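Long-range contacts in oligopeptide ABC transporter, periplasmic oligopeptide-binding protein, putative (Thermotoga maritima MSB8, PDB 5IPW), which probably binds oligopeptides in the periplasm and delivers them to an ABC transporter for uptake into the cell: residues A[339-344]-A[489-494]; A[442-447]-A[469-474]. One frame throughout, in Å; residues are numbered along the deposited sequence.

Contact 1. Residues A[339-344]-A[489-494]; sequences SRISLN and AMVWNM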
# COMPACT_ATOMS: atom_id res chain seq x y z
N SER A 339 -12.38 -11.36 6.79
CA SER A 339 -12.29 -12.41 7.81
C SER A 339 -12.17 -13.79 7.19
O SER A 339 -13.18 -14.39 6.83
CB SER A 339 -13.51 -12.35 8.74
OG SER A 339 -13.35 -13.24 9.83
N ARG A 340 -10.94 -14.28 7.06
CA ARG A 340 -10.66 -15.60 6.49
C ARG A 340 -10.18 -16.58 7.55
O ARG A 340 -9.92 -16.19 8.69
CB ARG A 340 -9.66 -15.51 5.32
CG ARG A 340 -8.37 -14.74 5.58
CD ARG A 340 -7.30 -15.49 6.37
NE ARG A 340 -6.10 -14.67 6.51
CZ ARG A 340 -4.87 -15.12 6.76
NH1 ARG A 340 -4.62 -16.42 6.91
NH2 ARG A 340 -3.87 -14.25 6.85
N ILE A 341 -10.06 -17.85 7.17
CA ILE A 341 -9.63 -18.91 8.07
C ILE A 341 -8.64 -19.84 7.39
O ILE A 341 -8.69 -20.07 6.18
CB ILE A 341 -10.83 -19.74 8.59
CG1 ILE A 341 -10.42 -20.63 9.77
CG2 ILE A 341 -11.44 -20.60 7.48
CD1 ILE A 341 -11.59 -21.33 10.43
N SER A 342 -7.70 -20.35 8.18
CA SER A 342 -6.85 -21.44 7.74
C SER A 342 -6.92 -22.53 8.80
O SER A 342 -7.02 -22.24 10.00
CB SER A 342 -5.41 -20.98 7.47
OG SER A 342 -4.96 -20.07 8.46
N LEU A 343 -6.92 -23.78 8.36
CA LEU A 343 -6.91 -24.91 9.27
C LEU A 343 -5.46 -25.24 9.59
O LEU A 343 -4.55 -24.87 8.86
CB LEU A 343 -7.60 -26.11 8.63
CG LEU A 343 -9.01 -25.87 8.08
CD1 LEU A 343 -9.42 -27.04 7.20
CD2 LEU A 343 -10.01 -25.65 9.20
N ASN A 344 -5.25 -25.93 10.71
CA ASN A 344 -3.90 -26.29 11.12
C ASN A 344 -3.42 -27.51 10.34
O ASN A 344 -3.72 -28.64 10.69
CB ASN A 344 -3.87 -26.53 12.63
CG ASN A 344 -2.46 -26.67 13.17
OD1 ASN A 344 -1.50 -26.84 12.42
ND2 ASN A 344 -2.33 -26.61 14.49
N ALA A 489 -7.92 -24.20 14.11
CA ALA A 489 -8.10 -23.21 13.05
C ALA A 489 -7.99 -21.77 13.57
O ALA A 489 -8.49 -21.45 14.66
CB ALA A 489 -9.43 -23.43 12.37
N MET A 490 -7.34 -20.93 12.77
CA MET A 490 -7.11 -19.52 13.08
C MET A 490 -7.77 -18.63 12.02
O MET A 490 -7.56 -18.83 10.82
CB MET A 490 -5.60 -19.22 13.04
CG MET A 490 -4.79 -19.83 14.17
SD MET A 490 -5.02 -18.94 15.71
CE MET A 490 -3.69 -19.61 16.69
N VAL A 491 -8.53 -17.63 12.47
CA VAL A 491 -9.06 -16.63 11.54
C VAL A 491 -8.27 -15.32 11.64
O VAL A 491 -7.84 -14.91 12.73
CB VAL A 491 -10.59 -16.37 11.68
CG1 VAL A 491 -11.34 -17.64 12.10
CG2 VAL A 491 -10.90 -15.22 12.62
N TRP A 492 -8.11 -14.68 10.50
CA TRP A 492 -7.47 -13.37 10.40
C TRP A 492 -7.99 -12.71 9.14
O TRP A 492 -8.50 -13.39 8.24
CB TRP A 492 -5.95 -13.54 10.30
CG TRP A 492 -5.15 -12.30 10.56
CD1 TRP A 492 -4.46 -11.55 9.65
CD2 TRP A 492 -4.92 -11.69 11.83
NE1 TRP A 492 -3.83 -10.51 10.28
CE2 TRP A 492 -4.09 -10.57 11.62
CE3 TRP A 492 -5.34 -11.98 13.13
CZ2 TRP A 492 -3.69 -9.74 12.65
CZ3 TRP A 492 -4.93 -11.15 14.16
CH2 TRP A 492 -4.12 -10.05 13.91
N ASN A 493 -7.88 -11.39 9.07
CA ASN A 493 -8.22 -10.68 7.84
C ASN A 493 -7.19 -11.00 6.77
O ASN A 493 -6.26 -11.76 7.01
CB ASN A 493 -8.29 -9.17 8.07
CG ASN A 493 -6.95 -8.57 8.46
OD1 ASN A 493 -5.96 -8.68 7.73
ND2 ASN A 493 -6.92 -7.92 9.62
N MET A 494 -7.36 -10.43 5.59
CA MET A 494 -6.37 -10.58 4.55
C MET A 494 -6.19 -9.26 3.82
O MET A 494 -6.57 -9.12 2.67
CB MET A 494 -6.79 -11.68 3.59
CG MET A 494 -5.72 -12.08 2.59
SD MET A 494 -6.47 -12.65 1.06
CE MET A 494 -5.00 -13.04 0.12

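Contact 2. Residues A[442-447]-A[469-474]; sequences TITVTG and EIENLE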
# COMPACT_ATOMS: atom_id res chain seq x y z
N THR A 442 -12.27 -26.47 17.07
CA THR A 442 -12.49 -25.13 17.59
C THR A 442 -11.88 -24.08 16.66
O THR A 442 -10.73 -24.20 16.24
CB THR A 442 -11.89 -24.98 19.00
OG1 THR A 442 -12.71 -25.68 19.94
CG2 THR A 442 -11.80 -23.52 19.42
N ILE A 443 -12.68 -23.07 16.33
CA ILE A 443 -12.20 -21.92 15.58
C ILE A 443 -11.69 -20.89 16.56
O ILE A 443 -12.43 -20.44 17.44
CB ILE A 443 -13.32 -21.29 14.72
CG1 ILE A 443 -13.82 -22.29 13.68
CG2 ILE A 443 -12.80 -20.03 14.02
CD1 ILE A 443 -15.10 -21.87 12.98
N THR A 444 -10.43 -20.53 16.41
CA THR A 444 -9.79 -19.55 17.27
C THR A 444 -9.80 -18.20 16.59
O THR A 444 -9.31 -18.06 15.46
CB THR A 444 -8.33 -19.93 17.55
OG1 THR A 444 -8.28 -21.28 18.03
CG2 THR A 444 -7.71 -18.98 18.58
N VAL A 445 -10.34 -17.20 17.28
CA VAL A 445 -10.34 -15.83 16.78
C VAL A 445 -9.86 -14.88 17.87
O VAL A 445 -9.71 -15.26 19.02
CB VAL A 445 -11.74 -15.38 16.32
CG1 VAL A 445 -12.36 -16.41 15.39
CG2 VAL A 445 -12.67 -15.14 17.50
N THR A 446 -9.63 -13.63 17.48
CA THR A 446 -9.44 -12.54 18.43
C THR A 446 -10.20 -11.32 17.92
O THR A 446 -10.00 -10.87 16.80
CB THR A 446 -7.94 -12.24 18.68
OG1 THR A 446 -7.82 -11.15 19.60
CG2 THR A 446 -7.21 -11.93 17.39
N GLY A 447 -11.11 -10.81 18.75
CA GLY A 447 -11.93 -9.66 18.39
C GLY A 447 -13.40 -10.01 18.18
O GLY A 447 -13.73 -10.90 17.40
N GLU A 469 -16.94 -24.82 17.46
CA GLU A 469 -17.17 -23.82 18.50
C GLU A 469 -16.20 -22.67 18.25
O GLU A 469 -15.24 -22.80 17.49
CB GLU A 469 -16.92 -24.40 19.89
CG GLU A 469 -17.80 -25.60 20.25
CD GLU A 469 -19.29 -25.28 20.27
OE1 GLU A 469 -19.67 -24.10 20.42
OE2 GLU A 469 -20.08 -26.24 20.14
N ILE A 470 -16.47 -21.55 18.92
CA ILE A 470 -15.73 -20.32 18.68
C ILE A 470 -15.10 -19.87 19.99
O ILE A 470 -15.81 -19.57 20.95
CB ILE A 470 -16.67 -19.22 18.17
CG1 ILE A 470 -17.41 -19.66 16.89
CG2 ILE A 470 -15.92 -17.91 17.94
CD1 ILE A 470 -16.51 -20.07 15.74
N GLU A 471 -13.77 -19.81 20.03
CA GLU A 471 -13.08 -19.23 21.18
C GLU A 471 -12.49 -17.88 20.78
O GLU A 471 -11.82 -17.76 19.75
CB GLU A 471 -12.03 -20.18 21.79
CG GLU A 471 -10.80 -20.49 20.94
CD GLU A 471 -9.79 -21.39 21.65
OE1 GLU A 471 -8.69 -21.60 21.10
OE2 GLU A 471 -10.07 -21.88 22.77
N ASN A 472 -12.78 -16.87 21.59
CA ASN A 472 -12.27 -15.54 21.39
C ASN A 472 -11.17 -15.29 22.39
O ASN A 472 -11.42 -15.17 23.59
CB ASN A 472 -13.40 -14.52 21.57
CG ASN A 472 -12.94 -13.09 21.34
OD1 ASN A 472 -12.22 -12.81 20.39
ND2 ASN A 472 -13.35 -12.18 22.22
N LEU A 473 -9.93 -15.22 21.92
CA LEU A 473 -8.79 -15.05 22.80
C LEU A 473 -8.29 -13.62 22.76
O LEU A 473 -8.40 -12.93 21.75
CB LEU A 473 -7.65 -15.99 22.40
CG LEU A 473 -8.02 -17.45 22.15
CD1 LEU A 473 -6.77 -18.25 21.79
CD2 LEU A 473 -8.73 -18.06 23.35
N GLU A 474 -7.72 -13.19 23.88
CA GLU A 474 -7.00 -11.93 23.95
C GLU A 474 -5.79 -11.96 22.99
O GLU A 474 -5.14 -12.99 22.82
CB GLU A 474 -6.61 -11.67 25.41
CG GLU A 474 -5.62 -10.55 25.64
CD GLU A 474 -4.19 -11.04 25.68
OE1 GLU A 474 -3.92 -12.10 26.30
OE2 GLU A 474 -3.32 -10.36 25.09

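Contact 1. Residues A[339-344]-A[489-494]
Arg340 and Trp492 pair across two antiparallel strands and meet again through their side chains. Their backbones exchange two hydrogen bonds, Arg340 N to Trp492 O at 2.9 Å and Trp492 N to Arg340 O. The arginine CG sits between its own backbone N and carbonyl carbon (chi1 50°), and a bend at chi2 (79°) brings CD beside Trp492 O. NE then gives a hydrogen bond of 3.0 Å to Asn493 O, which lies near the guanidinium plane, although the donor stands above the plane of that carbonyl. NH2 adds a weak bond to the same oxygen. Trp492 CB rests over one guanidinium face, offset toward its rim, and the indole plane is turned 87° from the guanidinium. Asp516 fixes the far end by a salt bridge to NH2. An alanine here would probably leave Asp516 without its positive mate and Asn493 O without its side-chain donors, and open a gap beside Trp492 CB.

Farther along, Ser342 and Met490 form the next hydrogen-bonded pair, with Ser342 N 3.0 Å from Met490 O. On the other face of the sheet the contact is aliphatic: Ile341 CD1 lies 3.6 Å from Ala489 CB, Ile341 CG1 packs on Val491 CG1, and Leu343 CD2 reaches Ala489 CB at 3.9 Å.

Helix 448-462 covers this aliphatic face through His450 and Trp454, both of which also bond Ser339 OG. Helix 475-484 meets Met490 and Trp492 on the opposite face. The contact is thus an antiparallel join inside a mixed five-stranded sheet, which strands 440-445 and 589-591 continue.

Contact 2. Residues A[442-447]-A[469-474]
The flat carboxylate of Glu471 meets Thr444 and the flat amide of Asn472 meets Gly447, from opposite faces of a parallel strand pair. Thr442 CG2 touches the Glu471 stem, 3.5 Å from CG, and the two side chains cross at about a right angle. At the end of the carboxylate, OE1 lies 3.1 Å from Thr444 OG1, a possible hydrogen bond whose proton has another acceptor within reach. CD continues the extended chain (chi2 177°), and the glutamate side chain lies alongside that of Thr444, pointing the same way. Asn472 CG is anti to its backbone N (chi1 -179°), and OD1 accepts Gly447 N at 2.8 Å, with the donor in the plane of the amide carbonyl. The same oxygen lies against Thr446 CA and Val445 CG2.

On the Asn472 face, Ile443 CB lies 3.6 Å from Ile470 CD1, the two side chains running side by side. On the Glu471 face, Thr444 CG2 meets Leu473 CD1 at 3.4 Å. Between the faces, a parallel ladder alternates from Ile443 N to Glu469 O (2.8 Å) through to Leu473 N and Val445 O. Thr446 OG1 extends it past the strands by donating to Leu473 O at 2.9 Å.

Strand 440-445, helix 448-462 and strand 467-472 form a beta-alpha-beta unit, and Gly447 is the N-cap residue of its helix. The bond from Asn472 therefore ties the entrance of the crossover helix to the end of the strand that follows it. Polar side chains thus take over where the backbone ladder runs out, and Thr446 and Asn472 link the two strand ends by side-chain hydrogen bonds to backbone atoms.

Overall arrangement
Both contacts belong to one mixed sheet, in which strand 489-494 of contact 1 runs beside strand 440-445 of contact 2. Thr444 probably bonds through its backbone to Ala489 and Val491, and Val491 packs on Ile443 and Val445, so one aliphatic layer continues from pair to pair beneath helix 448-462. Contact 1 is the antiparallel, largely buried one, joining strands far apart in sequence; its charged group is that of a buried arginine, matched by Asp516 from outside the two strands. Contact 2 is parallel, local in sequence and only partly buried, since strand 467-472 is the outermost strand on its side. Accordingly its glutamates and asparagine lie nearer the surface, where hydroxyl and amide bonds supplement the backbone ladder.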